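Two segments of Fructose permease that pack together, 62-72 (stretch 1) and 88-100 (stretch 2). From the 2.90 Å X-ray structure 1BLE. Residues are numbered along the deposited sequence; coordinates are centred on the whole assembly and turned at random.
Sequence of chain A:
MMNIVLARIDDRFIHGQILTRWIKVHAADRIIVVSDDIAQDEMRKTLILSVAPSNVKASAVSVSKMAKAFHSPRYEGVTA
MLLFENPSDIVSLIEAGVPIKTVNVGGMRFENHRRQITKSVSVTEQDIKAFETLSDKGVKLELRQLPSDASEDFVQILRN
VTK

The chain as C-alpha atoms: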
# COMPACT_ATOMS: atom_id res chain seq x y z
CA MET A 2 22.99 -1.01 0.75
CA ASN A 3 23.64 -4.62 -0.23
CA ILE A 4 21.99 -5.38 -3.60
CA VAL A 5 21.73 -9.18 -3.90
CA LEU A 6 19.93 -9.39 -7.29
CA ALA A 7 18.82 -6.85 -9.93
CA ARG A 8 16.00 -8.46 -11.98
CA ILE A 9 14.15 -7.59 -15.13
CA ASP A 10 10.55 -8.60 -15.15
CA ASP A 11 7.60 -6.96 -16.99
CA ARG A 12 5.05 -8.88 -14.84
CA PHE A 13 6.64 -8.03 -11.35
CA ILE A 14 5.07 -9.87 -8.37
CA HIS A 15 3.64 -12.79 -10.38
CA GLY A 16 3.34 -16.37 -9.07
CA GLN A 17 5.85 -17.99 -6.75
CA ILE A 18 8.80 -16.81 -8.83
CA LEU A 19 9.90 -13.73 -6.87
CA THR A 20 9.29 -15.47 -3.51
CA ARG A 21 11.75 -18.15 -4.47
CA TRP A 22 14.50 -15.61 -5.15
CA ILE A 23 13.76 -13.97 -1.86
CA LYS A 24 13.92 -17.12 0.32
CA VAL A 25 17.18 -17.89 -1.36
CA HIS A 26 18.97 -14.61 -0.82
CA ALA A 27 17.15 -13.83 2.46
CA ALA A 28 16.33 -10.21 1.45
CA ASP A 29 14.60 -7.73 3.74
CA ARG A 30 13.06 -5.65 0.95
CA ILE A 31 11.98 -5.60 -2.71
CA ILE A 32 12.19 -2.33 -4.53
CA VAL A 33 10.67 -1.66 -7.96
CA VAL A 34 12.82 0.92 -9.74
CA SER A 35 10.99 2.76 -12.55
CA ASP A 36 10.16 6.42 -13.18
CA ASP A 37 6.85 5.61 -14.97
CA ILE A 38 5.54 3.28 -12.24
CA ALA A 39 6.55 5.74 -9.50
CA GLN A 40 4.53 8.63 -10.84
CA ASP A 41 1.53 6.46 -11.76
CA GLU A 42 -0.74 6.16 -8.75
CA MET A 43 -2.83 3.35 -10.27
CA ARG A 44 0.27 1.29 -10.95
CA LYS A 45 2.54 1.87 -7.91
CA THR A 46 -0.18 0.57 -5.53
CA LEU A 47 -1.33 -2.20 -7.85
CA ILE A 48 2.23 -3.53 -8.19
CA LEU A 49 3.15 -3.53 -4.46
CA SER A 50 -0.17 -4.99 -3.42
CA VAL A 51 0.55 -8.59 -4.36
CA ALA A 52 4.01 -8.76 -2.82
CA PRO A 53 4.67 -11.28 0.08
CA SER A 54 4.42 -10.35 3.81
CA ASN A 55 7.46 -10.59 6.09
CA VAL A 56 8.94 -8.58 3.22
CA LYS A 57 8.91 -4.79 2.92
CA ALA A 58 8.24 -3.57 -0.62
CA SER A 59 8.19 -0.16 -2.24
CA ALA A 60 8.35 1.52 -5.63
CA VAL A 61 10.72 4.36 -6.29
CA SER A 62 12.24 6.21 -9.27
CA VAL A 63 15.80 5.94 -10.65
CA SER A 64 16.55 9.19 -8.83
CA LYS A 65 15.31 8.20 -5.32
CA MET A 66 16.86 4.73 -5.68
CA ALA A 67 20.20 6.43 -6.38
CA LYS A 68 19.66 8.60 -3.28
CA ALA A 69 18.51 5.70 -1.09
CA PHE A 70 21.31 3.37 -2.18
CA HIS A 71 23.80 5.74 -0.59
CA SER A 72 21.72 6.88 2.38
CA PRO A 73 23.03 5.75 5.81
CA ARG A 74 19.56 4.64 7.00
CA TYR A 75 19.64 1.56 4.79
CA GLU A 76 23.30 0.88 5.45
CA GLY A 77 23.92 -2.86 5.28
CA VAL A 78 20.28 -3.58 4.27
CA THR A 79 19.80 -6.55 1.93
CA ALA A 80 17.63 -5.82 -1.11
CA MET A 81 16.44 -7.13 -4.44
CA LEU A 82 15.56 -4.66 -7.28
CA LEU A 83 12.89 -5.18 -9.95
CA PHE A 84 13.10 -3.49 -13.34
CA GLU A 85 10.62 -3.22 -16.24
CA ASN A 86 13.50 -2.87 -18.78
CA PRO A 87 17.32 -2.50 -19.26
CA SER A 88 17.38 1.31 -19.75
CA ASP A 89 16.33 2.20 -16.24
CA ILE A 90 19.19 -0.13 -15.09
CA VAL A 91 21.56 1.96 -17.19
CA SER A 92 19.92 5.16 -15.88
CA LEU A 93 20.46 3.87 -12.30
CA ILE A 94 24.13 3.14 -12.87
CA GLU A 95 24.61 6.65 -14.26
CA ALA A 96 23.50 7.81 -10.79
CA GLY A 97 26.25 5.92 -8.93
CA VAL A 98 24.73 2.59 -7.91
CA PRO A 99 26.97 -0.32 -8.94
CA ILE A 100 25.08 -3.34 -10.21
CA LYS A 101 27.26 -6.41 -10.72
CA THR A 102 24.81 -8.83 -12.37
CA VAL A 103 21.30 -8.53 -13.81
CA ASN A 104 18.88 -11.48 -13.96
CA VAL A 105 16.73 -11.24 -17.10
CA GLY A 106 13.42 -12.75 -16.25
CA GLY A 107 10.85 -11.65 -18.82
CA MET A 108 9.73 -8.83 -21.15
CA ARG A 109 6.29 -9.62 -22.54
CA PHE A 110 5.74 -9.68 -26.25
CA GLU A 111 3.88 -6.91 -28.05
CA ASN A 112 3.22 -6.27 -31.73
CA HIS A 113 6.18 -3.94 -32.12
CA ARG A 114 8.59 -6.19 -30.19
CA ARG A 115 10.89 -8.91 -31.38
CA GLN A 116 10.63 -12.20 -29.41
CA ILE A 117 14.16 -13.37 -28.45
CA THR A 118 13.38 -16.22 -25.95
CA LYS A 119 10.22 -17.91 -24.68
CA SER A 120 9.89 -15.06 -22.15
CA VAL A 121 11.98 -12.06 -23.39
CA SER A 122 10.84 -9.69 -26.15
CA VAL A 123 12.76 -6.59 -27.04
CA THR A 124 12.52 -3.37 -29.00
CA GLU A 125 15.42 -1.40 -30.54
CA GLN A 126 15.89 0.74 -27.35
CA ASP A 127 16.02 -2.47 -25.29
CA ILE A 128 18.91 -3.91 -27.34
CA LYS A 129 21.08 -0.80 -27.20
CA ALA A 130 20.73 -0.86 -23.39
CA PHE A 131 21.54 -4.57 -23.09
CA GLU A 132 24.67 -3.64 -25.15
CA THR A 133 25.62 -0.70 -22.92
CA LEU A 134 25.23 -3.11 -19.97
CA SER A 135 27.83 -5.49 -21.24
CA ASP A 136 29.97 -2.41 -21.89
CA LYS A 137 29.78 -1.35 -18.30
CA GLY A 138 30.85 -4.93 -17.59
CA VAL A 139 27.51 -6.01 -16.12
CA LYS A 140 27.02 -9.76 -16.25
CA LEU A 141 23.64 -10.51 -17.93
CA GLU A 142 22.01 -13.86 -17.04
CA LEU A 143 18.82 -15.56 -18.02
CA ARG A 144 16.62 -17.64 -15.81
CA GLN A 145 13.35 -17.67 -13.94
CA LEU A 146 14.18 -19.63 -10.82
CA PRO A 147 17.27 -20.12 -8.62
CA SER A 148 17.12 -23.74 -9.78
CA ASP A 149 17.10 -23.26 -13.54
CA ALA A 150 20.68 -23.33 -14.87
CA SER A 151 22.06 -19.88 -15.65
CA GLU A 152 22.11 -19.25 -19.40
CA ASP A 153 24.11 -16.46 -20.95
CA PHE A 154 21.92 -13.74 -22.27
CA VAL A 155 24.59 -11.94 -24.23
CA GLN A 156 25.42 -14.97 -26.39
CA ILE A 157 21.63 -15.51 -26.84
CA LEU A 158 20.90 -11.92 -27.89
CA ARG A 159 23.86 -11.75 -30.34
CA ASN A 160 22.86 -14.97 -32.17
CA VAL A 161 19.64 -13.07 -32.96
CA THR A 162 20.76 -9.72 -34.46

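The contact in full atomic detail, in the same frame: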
# COMPACT_ATOMS: atom_id res chain seq x y z
N SER A 62 11.69 5.78 -7.98
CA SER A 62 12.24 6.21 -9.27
C SER A 62 13.77 6.05 -9.31
O SER A 62 14.42 5.93 -8.27
CB SER A 62 11.89 7.67 -9.51
OG SER A 62 12.70 8.56 -8.73
N VAL A 63 14.35 6.09 -10.51
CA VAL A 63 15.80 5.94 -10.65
C VAL A 63 16.56 6.96 -9.81
O VAL A 63 17.62 6.66 -9.27
CB VAL A 63 16.22 6.06 -12.11
CG1 VAL A 63 17.76 6.08 -12.23
CG2 VAL A 63 15.64 4.87 -12.87
N SER A 64 15.95 8.11 -9.62
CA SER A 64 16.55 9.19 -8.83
C SER A 64 16.56 8.94 -7.30
O SER A 64 17.60 9.16 -6.65
CB SER A 64 15.82 10.50 -9.19
OG SER A 64 15.49 10.50 -10.59
N LYS A 65 15.43 8.49 -6.75
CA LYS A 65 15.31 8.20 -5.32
C LYS A 65 16.11 6.94 -5.00
O LYS A 65 16.78 6.87 -3.98
CB LYS A 65 13.83 8.07 -4.92
CG LYS A 65 13.52 7.76 -3.44
CD LYS A 65 13.63 8.96 -2.49
CE LYS A 65 13.48 8.56 -1.01
NZ LYS A 65 13.60 9.79 -0.14
N MET A 66 16.09 5.96 -5.90
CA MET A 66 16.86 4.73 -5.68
C MET A 66 18.32 5.11 -5.50
O MET A 66 18.94 4.75 -4.52
CB MET A 66 16.72 3.73 -6.84
CG MET A 66 17.39 2.38 -6.57
SD MET A 66 16.80 1.64 -5.04
CE MET A 66 18.31 1.05 -4.29
N ALA A 67 18.83 5.93 -6.43
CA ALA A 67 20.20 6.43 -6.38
C ALA A 67 20.43 7.03 -5.00
O ALA A 67 21.38 6.64 -4.30
CB ALA A 67 20.41 7.50 -7.43
N LYS A 68 19.53 7.93 -4.58
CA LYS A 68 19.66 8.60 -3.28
C LYS A 68 19.60 7.63 -2.13
O LYS A 68 20.46 7.69 -1.26
CB LYS A 68 18.62 9.69 -3.06
N ALA A 69 18.66 6.69 -2.17
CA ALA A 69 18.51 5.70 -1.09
C ALA A 69 19.70 4.74 -1.01
O ALA A 69 20.18 4.45 0.08
CB ALA A 69 17.23 4.94 -1.24
N PHE A 70 20.19 4.30 -2.15
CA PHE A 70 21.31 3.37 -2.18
C PHE A 70 22.47 3.83 -1.34
O PHE A 70 23.17 3.01 -0.73
CB PHE A 70 21.83 3.17 -3.59
CG PHE A 70 23.02 2.28 -3.65
CD1 PHE A 70 22.95 0.99 -3.12
CD2 PHE A 70 24.21 2.72 -4.19
CE1 PHE A 70 24.06 0.14 -3.15
CE2 PHE A 70 25.33 1.87 -4.22
CZ PHE A 70 25.25 0.58 -3.70
N HIS A 71 22.69 5.14 -1.34
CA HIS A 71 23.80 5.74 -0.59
C HIS A 71 23.41 6.25 0.79
O HIS A 71 24.27 6.52 1.63
CB HIS A 71 24.49 6.86 -1.41
CG HIS A 71 25.10 6.38 -2.70
ND1 HIS A 71 24.60 6.73 -3.93
CD2 HIS A 71 26.13 5.53 -2.93
CE1 HIS A 71 25.28 6.12 -4.87
NE2 HIS A 71 26.22 5.38 -4.30
N SER A 72 22.12 6.40 1.05
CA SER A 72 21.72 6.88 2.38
C SER A 72 22.20 5.94 3.49
O SER A 72 22.29 4.72 3.30
CB SER A 72 20.22 7.09 2.50
OG SER A 72 19.87 7.15 3.87
N SER A 88 16.96 -0.07 -19.71
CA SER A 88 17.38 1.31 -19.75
C SER A 88 17.39 1.93 -18.37
O SER A 88 18.30 2.67 -18.01
CB SER A 88 16.49 2.09 -20.68
OG SER A 88 16.32 1.36 -21.88
N ASP A 89 16.37 1.66 -17.58
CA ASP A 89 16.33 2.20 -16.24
C ASP A 89 17.52 1.61 -15.45
O ASP A 89 17.94 2.22 -14.48
CB ASP A 89 15.02 1.83 -15.56
CG ASP A 89 13.82 2.50 -16.19
OD1 ASP A 89 13.85 3.72 -16.38
OD2 ASP A 89 12.81 1.80 -16.42
N ILE A 90 18.05 0.44 -15.83
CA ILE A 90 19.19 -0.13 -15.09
C ILE A 90 20.41 0.70 -15.43
O ILE A 90 21.26 0.95 -14.58
CB ILE A 90 19.51 -1.58 -15.45
CG1 ILE A 90 18.33 -2.51 -15.13
CG2 ILE A 90 20.67 -2.02 -14.63
CD1 ILE A 90 18.67 -4.00 -15.25
N VAL A 91 20.48 1.10 -16.69
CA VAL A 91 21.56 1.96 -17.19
C VAL A 91 21.39 3.31 -16.49
O VAL A 91 22.33 3.77 -15.84
CB VAL A 91 21.49 2.10 -18.76
CG1 VAL A 91 22.10 3.43 -19.22
CG2 VAL A 91 22.17 0.89 -19.43
N SER A 92 20.19 3.90 -16.55
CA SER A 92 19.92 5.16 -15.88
C SER A 92 20.34 5.11 -14.41
O SER A 92 20.90 6.08 -13.90
CB SER A 92 18.44 5.49 -15.91
OG SER A 92 17.97 5.64 -17.22
N LEU A 93 20.12 3.98 -13.73
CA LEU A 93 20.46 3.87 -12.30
C LEU A 93 21.94 3.81 -12.06
O LEU A 93 22.40 4.22 -11.00
CB LEU A 93 19.79 2.65 -11.63
CG LEU A 93 20.00 2.39 -10.13
CD1 LEU A 93 19.44 3.53 -9.27
CD2 LEU A 93 19.40 1.05 -9.75
N ILE A 94 22.67 3.24 -13.01
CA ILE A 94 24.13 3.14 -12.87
C ILE A 94 24.77 4.51 -13.13
O ILE A 94 25.77 4.85 -12.51
CB ILE A 94 24.71 2.07 -13.81
CG1 ILE A 94 24.24 0.69 -13.34
CG2 ILE A 94 26.20 2.10 -13.80
CD1 ILE A 94 24.50 -0.43 -14.34
N GLU A 95 24.13 5.31 -13.97
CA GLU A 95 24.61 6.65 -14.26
C GLU A 95 24.17 7.60 -13.13
O GLU A 95 24.01 8.80 -13.34
CB GLU A 95 24.03 7.15 -15.59
CG GLU A 95 24.35 6.27 -16.75
CD GLU A 95 23.91 6.89 -18.05
OE1 GLU A 95 22.93 7.68 -18.06
OE2 GLU A 95 24.57 6.58 -19.08
N ALA A 96 23.88 7.03 -11.96
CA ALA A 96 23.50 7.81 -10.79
C ALA A 96 24.42 7.36 -9.62
O ALA A 96 24.35 7.88 -8.51
CB ALA A 96 22.02 7.63 -10.46
N GLY A 97 25.28 6.38 -9.91
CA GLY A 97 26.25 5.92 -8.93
C GLY A 97 25.94 4.71 -8.08
O GLY A 97 26.47 4.57 -6.98
N VAL A 98 25.12 3.80 -8.62
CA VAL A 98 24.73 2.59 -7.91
C VAL A 98 25.32 1.45 -8.72
O VAL A 98 24.85 1.16 -9.81
CB VAL A 98 23.18 2.46 -7.83
CG1 VAL A 98 22.79 1.32 -6.91
CG2 VAL A 98 22.54 3.76 -7.35
N PRO A 99 26.36 0.79 -8.21
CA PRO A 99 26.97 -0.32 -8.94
C PRO A 99 26.12 -1.59 -8.93
O PRO A 99 25.71 -2.09 -7.87
CB PRO A 99 28.28 -0.55 -8.18
CG PRO A 99 27.85 -0.37 -6.77
CD PRO A 99 26.95 0.89 -6.86
N ILE A 100 25.84 -2.11 -10.11
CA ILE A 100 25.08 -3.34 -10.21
C ILE A 100 25.99 -4.37 -10.90
O ILE A 100 26.46 -4.17 -12.01
CB ILE A 100 23.72 -3.06 -10.87
CG1 ILE A 100 22.84 -2.33 -9.86
CG2 ILE A 100 23.09 -4.34 -11.36
CD1 ILE A 100 21.62 -1.71 -10.42

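The contact is mainly apolar and buries 474 Å² of surface, both sides summed. Helix 63-71 crosses helix 88-94 at 44°, with 9.4 Å between the axes at closest approach. Helix 63-71 then continues over the loop that follows the second helix.

Val63 loses the most area to the other stretch. Its CA-to-CB bond points toward stretch 2, and chi1 is t. Val63 CG1 lies 3.5 Å from Leu93 CA and 4.0 Å from Leu93 CB. The same methyl, Val63 CG1, is 3.5 Å from Ser92 C, so the valine packs on backbone as well as on side chains. A short branched residue suits this place, where the two backbones come close: Val63 CA and Leu93 CA are 5.4 Å apart.

Leu93 starts sideways, but its end comes nearer. Its CD1 reaches Met66 CG at 3.6 Å and the backbone of Ala67, with Leu93 CD1 to Ala67 N at 3.8 Å. Met66 points toward stretch 2 and adds a flexible apolar surface. Leu93, Met66 and Val63 are all buried.

One turn after Val63, Ala67 meets Ala96. The two CB atoms, Ala67 CB and Ala96 CB, are 3.4 Å apart, and Ala67 CA is 5.7 Å from Ala96 CA. The small methyls fit this close backbone approach.

Val98 fills the next position, also buried. Its CG2 is 3.7 Å from Ala67 CA. Its other methyl, CG1, sits over one face of the Phe70 ring, 3.5 Å from the ring centroid and 19° off the normal, a CH-pi contact. Phe70, with chi1 t, points toward stretch 2 and spans more than one loop residue. Its CE2 also approaches Pro99 CD at 3.2 Å, which brings the exposed proline ring into the apolar contact.

The polar edge lies at the C-terminal end of helix 63-71. His71 starts sideways, and its ring end comes nearer the loop. His71 NE2 is 2.8 Å from Gly97 O, which lies near the plane of the imidazole; the geometry does not settle whether this is a hydrogen bond. Within its own helix, His71 ND1 donates a weak hydrogen bond to Ala67 O at 3.2 Å. Gly97 has phi/psi of 96/28, where a CB would be jammed against the preceding carbonyl, so glycine suits the turn.

At the other end, Ser92 faces Val63, with Ser92 CB 3.8 Å from Val63 CG1. Its hydroxyl turns back to its own helix: Ser92 OG donates to Ser88 O at 3.1 Å.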